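Local coordinates for protein HD superfamily hydrolase (Clostridium acetobutylicum ATCC 824, PDB 3CCG) that probably hydrolyses diadenosine tetraphosphate symmetrically to two ADP, as a helical HD-domain enzyme with a pair of iron ions, at residues E40-D53 against I98-H112. Sequence-based numbering, arbitrary orientation. Where two conformers were deposited one is given.
With FE (Fe (III) ion), chain C; FE (Fe (III) ion), chain B.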
ATOM      1  N   GLU A  40     -27.361   6.060 -11.581  1.00 17.19           N
ATOM      2  CA  GLU A  40     -27.027   6.976 -10.523  1.00 16.83           C
ATOM      3  C   GLU A  40     -27.776   8.307 -10.849  1.00 14.75           C
ATOM      4  O   GLU A  40     -28.119   8.609 -12.007  1.00 15.69           O
ATOM      5  CB  GLU A  40     -25.504   7.184 -10.402  1.00 16.13           C
ATOM      6  CG  GLU A  40     -25.054   8.130  -9.314  1.00 16.43           C
ATOM      7  CD  GLU A  40     -25.603   7.735  -7.976  1.00 17.06           C
ATOM      8  OE1 GLU A  40     -25.112   6.753  -7.360  1.00 20.08           O
ATOM      9  OE2 GLU A  40     -26.595   8.358  -7.525  1.00 21.93           O
ATOM     10  N   ASP A  41     -28.026   9.061  -9.803  1.00 14.78           N
ATOM     11  CA  ASP A  41     -28.677  10.374  -9.926  1.00 14.40           C
ATOM     12  C   ASP A  41     -27.901  11.281 -10.854  1.00 15.88           C
ATOM     13  O   ASP A  41     -26.703  11.543 -10.622  1.00 16.08           O
ATOM     14  CB  ASP A  41     -28.901  11.023  -8.567  1.00 15.60           C
ATOM     15  CG  ASP A  41     -29.654  12.301  -8.658  1.00 19.41           C
ATOM     16  OD1 ASP A  41     -29.062  13.327  -8.918  1.00 19.95           O
ATOM     17  OD2 ASP A  41     -30.885  12.262  -8.542  1.00 27.77           O
ATOM     18  N   THR A  42     -28.530  11.824 -11.883  1.00 16.16           N
ATOM     19  CA  THR A  42     -27.751  12.566 -12.855  1.00 17.45           C
ATOM     20  C   THR A  42     -27.255  13.912 -12.335  1.00 15.17           C
ATOM     21  O   THR A  42     -26.178  14.346 -12.747  1.00 15.16           O
ATOM     22  CB  THR A  42     -28.505  12.739 -14.245  1.00 24.76           C
ATOM     23  OG1 THR A  42     -29.461  13.729 -14.128  1.00 27.01           O
ATOM     24  CG2 THR A  42     -29.241  11.531 -14.692  1.00 20.71           C
ATOM     25  N   GLU A  43     -28.016  14.547 -11.467  1.00 15.55           N
ATOM     26  CA  GLU A  43     -27.616  15.863 -10.970  1.00 14.90           C
ATOM     27  C   GLU A  43     -26.488  15.712  -9.937  1.00 13.93           C
ATOM     28  O   GLU A  43     -25.598  16.543  -9.893  1.00 14.48           O
ATOM     29  CB  GLU A  43     -28.801  16.666 -10.425  1.00 19.32           C
ATOM     30  CG  GLU A  43     -28.514  18.166 -10.404  1.00 20.61           C
ATOM     31  CD  GLU A  43     -28.314  18.844 -11.792  1.00 33.37           C
ATOM     32  OE1 GLU A  43     -28.501  18.197 -12.863  1.00 28.09           O
ATOM     33  OE2 GLU A  43     -27.969  20.057 -11.793  1.00 35.56           O
ATOM     34  N   LYS A  44     -26.541  14.677  -9.114  1.00 14.15           N
ATOM     35  CA  LYS A  44     -25.390  14.396  -8.217  1.00 15.43           C
ATOM     36  C   LYS A  44     -24.115  14.201  -9.055  1.00 12.96           C
ATOM     37  O   LYS A  44     -23.018  14.711  -8.701  1.00 12.45           O
ATOM     38  CB  LYS A  44     -25.651  13.166  -7.343  1.00 14.39           C
ATOM     39  CG  LYS A  44     -26.590  13.448  -6.182  1.00 17.79           C
ATOM     40  CD  LYS A  44     -27.083  12.230  -5.386  1.00 26.06           C
ATOM     41  CE  LYS A  44     -26.021  11.381  -4.767  1.00 29.71           C
ATOM     42  NZ  LYS A  44     -26.533  10.189  -3.922  1.00 21.26           N
ATOM     43  N   ALA A  45     -24.226  13.432 -10.146  1.00 12.54           N
ATOM     44  CA  ALA A  45     -23.110  13.174 -11.024  1.00 13.32           C
ATOM     45  C   ALA A  45     -22.627  14.483 -11.655  1.00 12.93           C
ATOM     46  O   ALA A  45     -21.430  14.783 -11.726  1.00 12.21           O
ATOM     47  CB  ALA A  45     -23.466  12.173 -12.099  1.00 15.67           C
ATOM     48  N   ARG A  46     -23.559  15.266 -12.183  0.50 11.67           N
ATOM     49  CA  ARG A  46     -23.206  16.559 -12.826  0.50 10.09           C
ATOM     50  C   ARG A  46     -22.490  17.527 -11.862  0.50 10.26           C
ATOM     51  O   ARG A  46     -21.491  18.161 -12.222  0.50 10.28           O
ATOM     52  CB  ARG A  46     -24.469  17.242 -13.412  0.50 11.56           C
ATOM     53  CG  ARG A  46     -24.213  18.599 -14.156  0.50 11.98           C
ATOM     54  CD  ARG A  46     -25.512  19.352 -14.543  0.50 11.12           C
ATOM     55  NE  ARG A  46     -26.441  18.402 -15.135  0.50 12.95           N
ATOM     56  CZ  ARG A  46     -26.334  17.933 -16.371  0.50 13.07           C
ATOM     57  NH1 ARG A  46     -25.372  18.375 -17.155  0.50 14.92           N
ATOM     58  NH2 ARG A  46     -27.204  17.047 -16.836  0.50 19.13           N
ATOM     59  N   ILE A  47     -23.011  17.700 -10.657  1.00 13.22           N
ATOM     60  CA  ILE A  47     -22.378  18.672  -9.734  1.00 14.11           C
ATOM     61  C   ILE A  47     -21.044  18.137  -9.212  1.00 14.02           C
ATOM     62  O   ILE A  47     -20.078  18.864  -9.167  1.00 13.73           O
ATOM     63  CB  ILE A  47     -23.283  19.072  -8.586  1.00 15.65           C
ATOM     64  CG1 ILE A  47     -24.566  19.717  -9.090  1.00 24.59           C
ATOM     65  CG2 ILE A  47     -22.592  20.080  -7.585  1.00 17.10           C
ATOM     66  CD1 ILE A  47     -25.652  19.687  -8.018  1.00 38.73           C
ATOM     67  N   ALA A  48     -20.999  16.869  -8.830  1.00 12.30           N
ATOM     68  CA  ALA A  48     -19.741  16.349  -8.336  1.00 11.76           C
ATOM     69  C   ALA A  48     -18.699  16.400  -9.432  1.00 10.91           C
ATOM     70  O   ALA A  48     -17.548  16.760  -9.188  1.00 11.26           O
ATOM     71  CB  ALA A  48     -19.949  14.910  -7.836  1.00 11.95           C
ATOM     72  N   GLY A  49     -19.042  16.038 -10.667  1.00 11.22           N
ATOM     73  CA  GLY A  49     -18.080  16.070 -11.747  1.00 10.37           C
ATOM     74  C   GLY A  49     -17.622  17.495 -12.066  1.00 12.11           C
ATOM     75  O   GLY A  49     -16.447  17.790 -12.304  1.00 12.53           O
ATOM     76  N   LEU A  50     -18.580  18.422 -12.059  1.00 12.54           N
ATOM     77  CA  LEU A  50     -18.250  19.796 -12.340  1.00 12.57           C
ATOM     78  C   LEU A  50     -17.255  20.391 -11.330  1.00 11.58           C
ATOM     79  O   LEU A  50     -16.316  21.077 -11.742  1.00 13.34           O
ATOM     80  CB  LEU A  50     -19.514  20.657 -12.384  1.00 13.67           C
ATOM     81  CG  LEU A  50     -19.335  22.161 -12.715  1.00 14.62           C
ATOM     82  CD1 LEU A  50     -18.656  22.369 -14.067  1.00 19.62           C
ATOM     83  CD2 LEU A  50     -20.690  22.856 -12.616  1.00 18.91           C
ATOM     84  N   VAL A  51     -17.476  20.131 -10.046  1.00 13.02           N
ATOM     85  CA  VAL A  51     -16.700  20.823  -9.011  1.00 12.90           C
ATOM     86  C   VAL A  51     -15.571  20.011  -8.397  1.00 13.54           C
ATOM     87  O   VAL A  51     -14.822  20.523  -7.569  1.00 12.66           O
ATOM     88  CB  VAL A  51     -17.613  21.346  -7.896  1.00 14.82           C
ATOM     89  CG1 VAL A  51     -18.803  22.152  -8.485  1.00 13.68           C
ATOM     90  CG2 VAL A  51     -18.125  20.240  -7.045  1.00 16.79           C
ATOM     91  N   HIS A  52     -15.342  18.813  -8.893  1.00 12.98           N
ATOM     92  CA  HIS A  52     -14.410  17.875  -8.235  1.00 12.86           C
ATOM     93  C   HIS A  52     -13.008  18.474  -8.102  1.00 11.14           C
ATOM     94  O   HIS A  52     -12.318  18.141  -7.122  1.00 10.93           O
ATOM     95  CB  HIS A  52     -14.328  16.531  -8.957  1.00 14.11           C
ATOM     96  CG  HIS A  52     -13.475  16.556 -10.172  1.00 13.92           C
ATOM     97  ND1 HIS A  52     -13.842  17.121 -11.388  1.00 13.50           N
ATOM     98  CD2 HIS A  52     -12.217  16.107 -10.350  1.00 12.88           C
ATOM     99  CE1 HIS A  52     -12.849  16.987 -12.245  1.00 12.90           C
ATOM    100  NE2 HIS A  52     -11.837  16.395 -11.636  1.00 14.46           N
ATOM    101  N   ASP A  53     -12.587  19.300  -9.056  1.00 11.54           N
ATOM    102  CA  ASP A  53     -11.211  19.825  -9.083  1.00 10.36           C
ATOM    103  C   ASP A  53     -11.221  21.302  -8.622  1.00 11.86           C
ATOM    104  O   ASP A  53     -10.305  22.033  -8.955  1.00 10.84           O
ATOM    105  CB  ASP A  53     -10.517  19.681 -10.459  1.00 11.74           C
ATOM    106  CG  ASP A  53      -9.590  18.535 -10.538  1.00 13.44           C
ATOM    107  OD1 ASP A  53      -9.302  17.849  -9.552  1.00 12.14           O
ATOM    108  OD2 ASP A  53      -9.115  18.266 -11.665  1.00 17.52           O
ATOM    109  N   ILE A  98     -19.236  26.896  -1.825  1.00 17.40           N
ATOM    110  CA  ILE A  98     -20.271  26.699  -2.855  1.00 15.42           C
ATOM    111  C   ILE A  98     -21.632  26.356  -2.232  1.00 14.98           C
ATOM    112  O   ILE A  98     -22.662  26.618  -2.868  1.00 18.42           O
ATOM    113  CB  ILE A  98     -19.822  25.661  -3.909  1.00 14.69           C
ATOM    114  CG1 ILE A  98     -18.493  26.093  -4.548  1.00 14.50           C
ATOM    115  CG2 ILE A  98     -20.919  25.472  -4.964  1.00 16.77           C
ATOM    116  CD1 ILE A  98     -17.873  25.039  -5.507  1.00 16.12           C
ATOM    117  N   GLY A  99     -21.630  25.828  -1.025  1.00 14.10           N
ATOM    118  CA  GLY A  99     -22.864  25.457  -0.349  1.00 13.73           C
ATOM    119  C   GLY A  99     -23.466  24.122  -0.685  1.00 15.85           C
ATOM    120  O   GLY A  99     -24.693  23.943  -0.560  1.00 16.72           O
ATOM    121  N   ILE A 100     -22.653  23.180  -1.147  1.00 14.97           N
ATOM    122  CA  ILE A 100     -23.068  21.829  -1.442  1.00 13.52           C
ATOM    123  C   ILE A 100     -23.084  20.998  -0.170  1.00 15.70           C
ATOM    124  O   ILE A 100     -22.082  20.844   0.506  1.00 14.91           O
ATOM    125  CB  ILE A 100     -22.124  21.135  -2.487  1.00 14.33           C
ATOM    126  CG1 ILE A 100     -22.245  21.884  -3.803  1.00 15.55           C
ATOM    127  CG2 ILE A 100     -22.437  19.658  -2.596  1.00 13.33           C
ATOM    128  CD1 ILE A 100     -21.076  21.633  -4.807  1.00 15.08           C
ATOM    129  N   ASP A 101     -24.249  20.454   0.204  1.00 16.35           N
ATOM    130  CA  ASP A 101     -24.372  19.656   1.413  1.00 18.65           C
ATOM    131  C   ASP A 101     -24.516  18.153   1.240  1.00 16.59           C
ATOM    132  O   ASP A 101     -24.372  17.411   2.236  1.00 19.98           O
ATOM    133  CB  ASP A 101     -25.604  20.136   2.202  1.00 20.33           C
ATOM    134  CG  ASP A 101     -25.426  21.497   2.732  1.00 28.61           C
ATOM    135  OD1 ASP A 101     -24.284  21.823   3.149  1.00 30.05           O
ATOM    136  OD2 ASP A 101     -26.447  22.236   2.742  1.00 29.54           O
ATOM    137  N   ASP A 102     -24.795  17.707   0.010  1.00 16.03           N
ATOM    138  CA  ASP A 102     -25.033  16.305  -0.228  1.00 14.24           C
ATOM    139  C   ASP A 102     -23.811  15.480   0.138  1.00 14.55           C
ATOM    140  O   ASP A 102     -22.724  15.659  -0.407  1.00 14.35           O
ATOM    141  CB  ASP A 102     -25.454  16.005  -1.650  1.00 14.09           C
ATOM    142  CG  ASP A 102     -25.786  14.582  -1.839  1.00 19.41           C
ATOM    143  OD1 ASP A 102     -24.908  13.738  -2.052  1.00 15.89           O
ATOM    144  OD2 ASP A 102     -26.992  14.298  -1.813  1.00 23.50           O
ATOM    145  N   GLU A 103     -24.012  14.557   1.075  0.70 15.92           N
ATOM    146  CA  GLU A 103     -22.887  13.781   1.615  0.70 16.50           C
ATOM    147  C   GLU A 103     -22.163  12.949   0.565  0.70 14.17           C
ATOM    148  O   GLU A 103     -20.913  12.841   0.587  0.70 14.98           O
ATOM    149  CB  GLU A 103     -23.340  12.880   2.773  0.70 17.29           C
ATOM    150  CG  GLU A 103     -22.247  11.974   3.265  0.70 25.06           C
ATOM    151  N   ASP A 104     -22.924  12.354  -0.345  1.00 13.31           N
ATOM    152  CA  ASP A 104     -22.370  11.486  -1.391  1.00 12.17           C
ATOM    153  C   ASP A 104     -21.526  12.345  -2.344  1.00 13.04           C
ATOM    154  O   ASP A 104     -20.413  11.973  -2.686  1.00 12.30           O
ATOM    155  CB  ASP A 104     -23.509  10.796  -2.142  1.00 12.53           C
ATOM    156  CG  ASP A 104     -23.090   9.604  -2.928  1.00 15.84           C
ATOM    157  OD1 ASP A 104     -21.959   9.055  -2.766  1.00 15.01           O
ATOM    158  OD2 ASP A 104     -23.928   9.148  -3.742  1.00 16.68           O
ATOM    159  N   VAL A 105     -22.059  13.478  -2.781  1.00 12.03           N
ATOM    160  CA  VAL A 105     -21.281  14.410  -3.638  1.00 11.19           C
ATOM    161  C   VAL A 105     -20.005  14.797  -2.944  1.00 12.28           C
ATOM    162  O   VAL A 105     -18.935  14.765  -3.560  1.00  9.93           O
ATOM    163  CB  VAL A 105     -22.088  15.638  -3.983  1.00  9.31           C
ATOM    164  CG1 VAL A 105     -21.265  16.771  -4.637  1.00 10.66           C
ATOM    165  CG2 VAL A 105     -23.273  15.255  -4.884  1.00 14.01           C
ATOM    166  N   LEU A 106     -20.076  15.174  -1.683  1.00 10.92           N
ATOM    167  CA  LEU A 106     -18.861  15.601  -0.988  1.00 11.34           C
ATOM    168  C   LEU A 106     -17.840  14.439  -0.928  1.00 10.13           C
ATOM    169  O   LEU A 106     -16.633  14.668  -1.115  1.00 10.60           O
ATOM    170  CB  LEU A 106     -19.215  16.132   0.403  1.00 11.51           C
ATOM    171  CG  LEU A 106     -20.049  17.392   0.397  1.00 11.80           C
ATOM    172  CD1 LEU A 106     -20.461  17.712   1.865  1.00 14.64           C
ATOM    173  CD2 LEU A 106     -19.329  18.568  -0.271  1.00 13.38           C
ATOM    174  N   ASN A 107     -18.289  13.222  -0.621  1.00 11.28           N
ATOM    175  CA  ASN A 107     -17.375  12.084  -0.618  1.00 10.61           C
ATOM    176  C   ASN A 107     -16.727  11.859  -2.010  1.00 10.00           C
ATOM    177  O   ASN A 107     -15.525  11.550  -2.133  1.00 10.63           O
ATOM    178  CB  ASN A 107     -18.063  10.772  -0.205  1.00 12.16           C
ATOM    179  CG  ASN A 107     -18.357  10.722   1.276  1.00 12.78           C
ATOM    180  OD1 ASN A 107     -17.686  11.376   2.074  1.00 15.74           O
ATOM    181  ND2 ASN A 107     -19.394   9.952   1.653  1.00 13.70           N
ATOM    182  N   ALA A 108     -17.530  11.957  -3.065  1.00 10.11           N
ATOM    183  CA  ALA A 108     -17.041  11.732  -4.413  1.00 10.96           C
ATOM    184  C   ALA A 108     -15.916  12.737  -4.737  1.00 11.60           C
ATOM    185  O   ALA A 108     -14.944  12.400  -5.379  1.00 12.22           O
ATOM    186  CB  ALA A 108     -18.178  11.841  -5.395  1.00 11.78           C
ATOM    187  N   ILE A 109     -16.076  13.989  -4.311  1.00 10.91           N
ATOM    188  CA  ILE A 109     -15.045  14.997  -4.513  1.00  9.87           C
ATOM    189  C   ILE A 109     -13.820  14.648  -3.638  1.00 10.24           C
ATOM    190  O   ILE A 109     -12.693  14.587  -4.118  1.00 10.65           O
ATOM    191  CB  ILE A 109     -15.562  16.376  -4.126  1.00  9.63           C
ATOM    192  CG1 ILE A 109     -16.775  16.790  -4.969  1.00  9.52           C
ATOM    193  CG2 ILE A 109     -14.484  17.404  -4.234  1.00  9.46           C
ATOM    194  CD1 ILE A 109     -17.502  18.051  -4.408  1.00 11.90           C
ATOM    195  N   GLU A 110     -14.056  14.381  -2.363  1.00  9.69           N
ATOM    196  CA  GLU A 110     -12.963  14.100  -1.447  1.00 11.67           C
ATOM    197  C   GLU A 110     -12.045  12.969  -1.922  1.00 10.87           C
ATOM    198  O   GLU A 110     -10.821  13.081  -1.778  1.00 13.36           O
ATOM    199  CB  GLU A 110     -13.471  13.725  -0.073  1.00 13.83           C
ATOM    200  CG  GLU A 110     -12.408  13.371   0.931  1.00 14.91           C
ATOM    201  CD  GLU A 110     -12.940  13.226   2.353  1.00 15.13           C
ATOM    202  OE1 GLU A 110     -14.145  13.267   2.585  1.00 18.59           O
ATOM    203  OE2 GLU A 110     -12.093  12.955   3.224  1.00 19.50           O
ATOM    204  N   PHE A 111     -12.623  11.883  -2.389  1.00 10.63           N
ATOM    205  CA  PHE A 111     -11.841  10.670  -2.675  1.00 11.75           C
ATOM    206  C   PHE A 111     -11.539  10.435  -4.126  1.00 12.17           C
ATOM    207  O   PHE A 111     -11.031   9.368  -4.540  1.00 12.81           O
ATOM    208  CB  PHE A 111     -12.517   9.430  -2.045  1.00 13.55           C
ATOM    209  CG  PHE A 111     -12.571   9.496  -0.550  1.00 12.18           C
ATOM    210  CD1 PHE A 111     -11.430   9.347   0.190  1.00 14.78           C
ATOM    211  CD2 PHE A 111     -13.743   9.817   0.125  1.00 12.06           C
ATOM    212  CE1 PHE A 111     -11.477   9.417   1.553  1.00 13.16           C
ATOM    213  CE2 PHE A 111     -13.785   9.894   1.498  1.00 15.14           C
ATOM    214  CZ  PHE A 111     -12.644   9.722   2.197  1.00 16.76           C
ATOM    215  N   HIS A 112     -11.729  11.472  -4.928  1.00 10.95           N
ATOM    216  CA  HIS A 112     -11.486  11.259  -6.340  1.00  9.53           C
ATOM    217  C   HIS A 112     -10.025  11.104  -6.714  1.00 11.21           C
ATOM    218  O   HIS A 112      -9.757  10.628  -7.814  1.00 14.30           O
ATOM    219  CB  HIS A 112     -12.082  12.410  -7.211  1.00 10.46           C
ATOM    220  CG  HIS A 112     -11.223  13.636  -7.345  1.00  9.77           C
ATOM    221  ND1 HIS A 112     -11.273  14.732  -6.511  1.00 11.49           N
ATOM    222  CD2 HIS A 112     -10.303  13.929  -8.292  1.00  8.88           C
ATOM    223  CE1 HIS A 112     -10.379  15.629  -6.927  1.00 10.48           C
ATOM    224  NE2 HIS A 112      -9.802  15.176  -8.031  1.00 10.23           N
TER
HETATM  225 FE    FE C 191      -9.496  15.948 -12.466  0.75 18.91          FE
HETATM  226 FE    FE B 190      -8.222  15.974  -9.346  0.75 12.81          FE
HETATM  227  O   HOH W   1     -23.832   6.743  -4.983  1.00 14.15           O
HETATM  228  O   HOH W   2     -27.408  11.752  -1.661  1.00 26.38           O
HETATM  229  O   HOH W   3      -9.285  15.229 -10.927  1.00 13.67           O
HETATM  230  O   HOH W   4      -7.122  14.193  -9.255  1.00 14.84           O
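Helices 42-51 and 103-110 run side by side in the same general direction, their axes 9.2 Å apart at closest and 36° from parallel, the CA atoms pairing most closely at A48 with V105 and H52 with I109. Near their N-terminal ends, K44 NZ forms a salt bridge with D104 OD2 (2.8 Å), using the anti lone pair of that oxygen. A bend in the lysine chain at chi3 (58°) brings NZ to the outer side of OD2, the two side chains crossing at about a right angle. One water joins D104 OD2 to E40 OE1, a second joins K44 NZ to D102 OD2, and S120 OG hydrogen-bonds D104 OD1. D102 also caps helix 103-110, accepting from V105 N through OD1. Further along, V105 sets CG2 against K44 CG and CG1 against A48 CB (3.9 Å). I100 CD1, from the loop before the helix, packs on I47 CG2 (3.5 Å) and meets V51 CG2 tip to tip; V51 CG2 also presses tightly on I109 CD1. Past this packing, residues at the C-terminal sides of both helices reach the dinuclear iron site of the HD domain, H52 and D53 supplying the motif's central His-Asp pair. D53 bridges the metals, OD2 to the chain C iron and OD1 to the chain B iron (2.2 Å). H52 NE2 binds the chain C iron, to which H23 and D130 also contribute; H112 NE2 binds the chain B iron, with H86. The histidine rings form a T-shaped pair, planes at 87°, with H52 CD2 pointing at one face of H112, toward its rim. In each ring ND1 donates to the carbonyl oxygen three residues earlier, G49 O for H52 and I109 O for H112 (2.8 Å), which fixes the ring's rotation and turns NE2 to its iron. I109 CG2 lies against H52 O, which also sits 3.2 Å from H112 CE1.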